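Local structure of UDP-N-acetylglucosamine 2-epimerase (Listeria monocytogenes, 3OT5) at residues P158-M161 with N162-T166. The protein probably catalyses the reversible epimerisation at C2 that interconverts UDP-N-acetylglucosamine and UDP-N-acetylmannosamine. Residues are numbered along the deposited sequence; the frame is centred on the assembly and turned at random.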
ATOM      1  N   PRO A 158      10.507  -9.317 -10.763  1.00 39.36           N
ATOM      2  CA  PRO A 158      11.803  -8.683 -10.653  1.00 38.18           C
ATOM      3  C   PRO A 158      11.840  -7.559  -9.636  1.00 37.77           C
ATOM      4  O   PRO A 158      12.801  -6.764  -9.631  1.00 37.09           O
ATOM      5  CB  PRO A 158      12.009  -8.100 -12.051  1.00 38.32           C
ATOM      6  CG  PRO A 158      10.627  -7.730 -12.495  1.00 40.01           C
ATOM      7  CD  PRO A 158       9.692  -8.717 -11.838  1.00 39.41           C
ATOM      8  N   GLU A 159      10.845  -7.520  -8.753  1.00 37.26           N
ATOM      9  CA  GLU A 159      10.727  -6.446  -7.783  1.00 37.07           C
ATOM     10  C   GLU A 159      11.900  -6.255  -6.823  1.00 36.01           C
ATOM     11  O   GLU A 159      12.249  -5.120  -6.520  1.00 37.10           O
ATOM     12  CB  GLU A 159       9.412  -6.542  -6.998  1.00 39.69           C
ATOM     13  CG  GLU A 159       8.135  -6.266  -7.802  1.00 43.38           C
ATOM     14  CD  GLU A 159       7.680  -7.431  -8.699  1.00 50.59           C
ATOM     15  OE1 GLU A 159       8.167  -8.573  -8.529  1.00 47.42           O
ATOM     16  OE2 GLU A 159       6.806  -7.199  -9.563  1.00 56.92           O
ATOM     17  N   GLU A 160      12.489  -7.324  -6.309  1.00 37.28           N
ATOM     18  CA  GLU A 160      13.641  -7.151  -5.411  1.00 38.64           C
ATOM     19  C   GLU A 160      14.777  -6.461  -6.176  1.00 38.43           C
ATOM     20  O   GLU A 160      15.386  -5.496  -5.690  1.00 37.75           O
ATOM     21  CB  GLU A 160      14.129  -8.482  -4.859  1.00 38.71           C
ATOM     22  CG  GLU A 160      15.394  -8.415  -3.995  1.00 41.24           C
ATOM     23  CD  GLU A 160      15.224  -7.681  -2.668  1.00 43.12           C
ATOM     24  OE1 GLU A 160      14.101  -7.279  -2.299  1.00 40.94           O
ATOM     25  OE2 GLU A 160      16.237  -7.529  -1.969  1.00 48.67           O
ATOM     26  N   MET A 161      15.061  -6.949  -7.373  1.00 37.35           N
ATOM     27  CA  MET A 161      16.133  -6.356  -8.168  1.00 37.47           C
ATOM     28  C   MET A 161      15.753  -4.946  -8.570  1.00 34.86           C
ATOM     29  O   MET A 161      16.599  -4.065  -8.575  1.00 36.15           O
ATOM     30  CB  MET A 161      16.462  -7.183  -9.405  1.00 37.87           C
ATOM     31  CG  MET A 161      17.698  -6.652 -10.151  1.00 39.49           C
ATOM     32  SD  MET A 161      19.187  -6.735  -9.099  1.00 48.23           S
ATOM     33  CE  MET A 161      19.427  -8.495  -8.965  1.00 38.57           C
ATOM     34  N   ASN A 162      14.486  -4.719  -8.899  1.00 35.27           N
ATOM     35  CA  ASN A 162      14.053  -3.381  -9.256  1.00 34.35           C
ATOM     36  C   ASN A 162      14.399  -2.395  -8.162  1.00 34.57           C
ATOM     37  O   ASN A 162      15.073  -1.401  -8.410  1.00 34.15           O
ATOM     38  CB  ASN A 162      12.560  -3.323  -9.570  1.00 35.17           C
ATOM     39  CG  ASN A 162      12.237  -3.883 -10.942  1.00 37.40           C
ATOM     40  OD1 ASN A 162      13.124  -3.979 -11.771  1.00 31.86           O
ATOM     41  ND2 ASN A 162      10.965  -4.265 -11.182  1.00 33.16           N
ATOM     42  N   ARG A 163      13.987  -2.693  -6.942  1.00 33.72           N
ATOM     43  CA  ARG A 163      14.234  -1.765  -5.844  1.00 33.91           C
ATOM     44  C   ARG A 163      15.707  -1.639  -5.485  1.00 34.80           C
ATOM     45  O   ARG A 163      16.130  -0.601  -4.938  1.00 31.26           O
ATOM     46  CB  ARG A 163      13.363  -2.115  -4.642  1.00 33.85           C
ATOM     47  CG  ARG A 163      13.564  -3.478  -4.058  1.00 37.24           C
ATOM     48  CD  ARG A 163      12.301  -3.863  -3.328  1.00 39.65           C
ATOM     49  NE  ARG A 163      12.319  -5.225  -2.832  1.00 42.84           N
ATOM     50  CZ  ARG A 163      11.237  -5.856  -2.391  1.00 44.77           C
ATOM     51  NH1 ARG A 163      10.053  -5.248  -2.430  1.00 43.92           N
ATOM     52  NH2 ARG A 163      11.328  -7.099  -1.941  1.00 45.38           N
ATOM     53  N   GLN A 164      16.495  -2.676  -5.772  1.00 35.42           N
ATOM     54  CA  GLN A 164      17.916  -2.580  -5.497  1.00 36.10           C
ATOM     55  C   GLN A 164      18.569  -1.697  -6.558  1.00 35.68           C
ATOM     56  O   GLN A 164      19.383  -0.845  -6.224  1.00 36.93           O
ATOM     57  CB  GLN A 164      18.606  -3.930  -5.427  1.00 37.85           C
ATOM     58  CG  GLN A 164      18.329  -4.729  -4.176  1.00 38.01           C
ATOM     59  CD  GLN A 164      19.204  -5.975  -4.105  1.00 39.65           C
ATOM     60  OE1 GLN A 164      20.355  -5.944  -4.522  1.00 45.03           O
ATOM     61  NE2 GLN A 164      18.670  -7.065  -3.556  1.00 40.24           N
ATOM     62  N   LEU A 165      18.196  -1.876  -7.825  1.00 35.94           N
ATOM     63  CA  LEU A 165      18.768  -1.068  -8.905  1.00 35.60           C
ATOM     64  C   LEU A 165      18.358   0.383  -8.729  1.00 35.10           C
ATOM     65  O   LEU A 165      19.188   1.292  -8.816  1.00 34.63           O
ATOM     66  CB  LEU A 165      18.345  -1.589 -10.283  1.00 36.20           C
ATOM     67  CG  LEU A 165      18.888  -2.988 -10.645  1.00 37.66           C
ATOM     68  CD1 LEU A 165      18.294  -3.458 -11.934  1.00 36.03           C
ATOM     69  CD2 LEU A 165      20.408  -2.969 -10.740  1.00 35.87           C
ATOM     70  N   THR A 166      17.071   0.601  -8.502  1.00 34.86           N
ATOM     71  CA  THR A 166      16.567   1.944  -8.263  1.00 35.67           C
ATOM     72  C   THR A 166      17.325   2.546  -7.095  1.00 36.48           C
ATOM     73  O   THR A 166      17.695   3.716  -7.128  1.00 37.45           O
ATOM     74  CB  THR A 166      15.063   1.939  -7.985  1.00 34.52           C
ATOM     75  OG1 THR A 166      14.377   1.539  -9.179  1.00 34.15           O
ATOM     76  CG2 THR A 166      14.594   3.330  -7.562  1.00 34.45           C
TER
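R163 and E160 meet across the first turn of helix 159-169, the helical link of a beta-alpha-beta unit between strands 140-144 and 172-175 in a Rossmann-like domain. From CB, which lies 3.7 Å from the backbone O of E159, the R163 side chain leaves between its own backbone N and carbonyl carbon (chi1 60°). CG passes over the carbonyl oxygens of E159 and E160, and CD continues past E159 O, the extended chain running back toward the start of the helix. There NE, 2.8 Å from E160 OE1, and NH2 grip that one oxygen side-on, with OE1 lying in the guanidinium plane. Because both nitrogens go to OE1 and the carboxylate and guanidinium planes stand 85° apart, the pair is not the coplanar two-oxygen salt bridge. NH1 turns to a second carboxylate, that of D123. The other oxygen, E160 OE2, receives Q164 NE2 at 2.9 Å on its anti side, somewhat out of plane. Backbone N atoms of T150 and W151 also donate to OE1 and OE2, tying the preceding loop to the helix. At the N-cap, P158 O accepts N162 N at 2.7 Å, while the side-chain ND2 of N162 donates to D123 O and T125 OG1. One residue on from E160, M161 CG packs against L165 CD1 at 3.7 Å. With five N-H donors on its two oxygens, the buried E160 carboxylate is held in position and rotation, and in turn helps orient the R163 guanidinium that reaches D123.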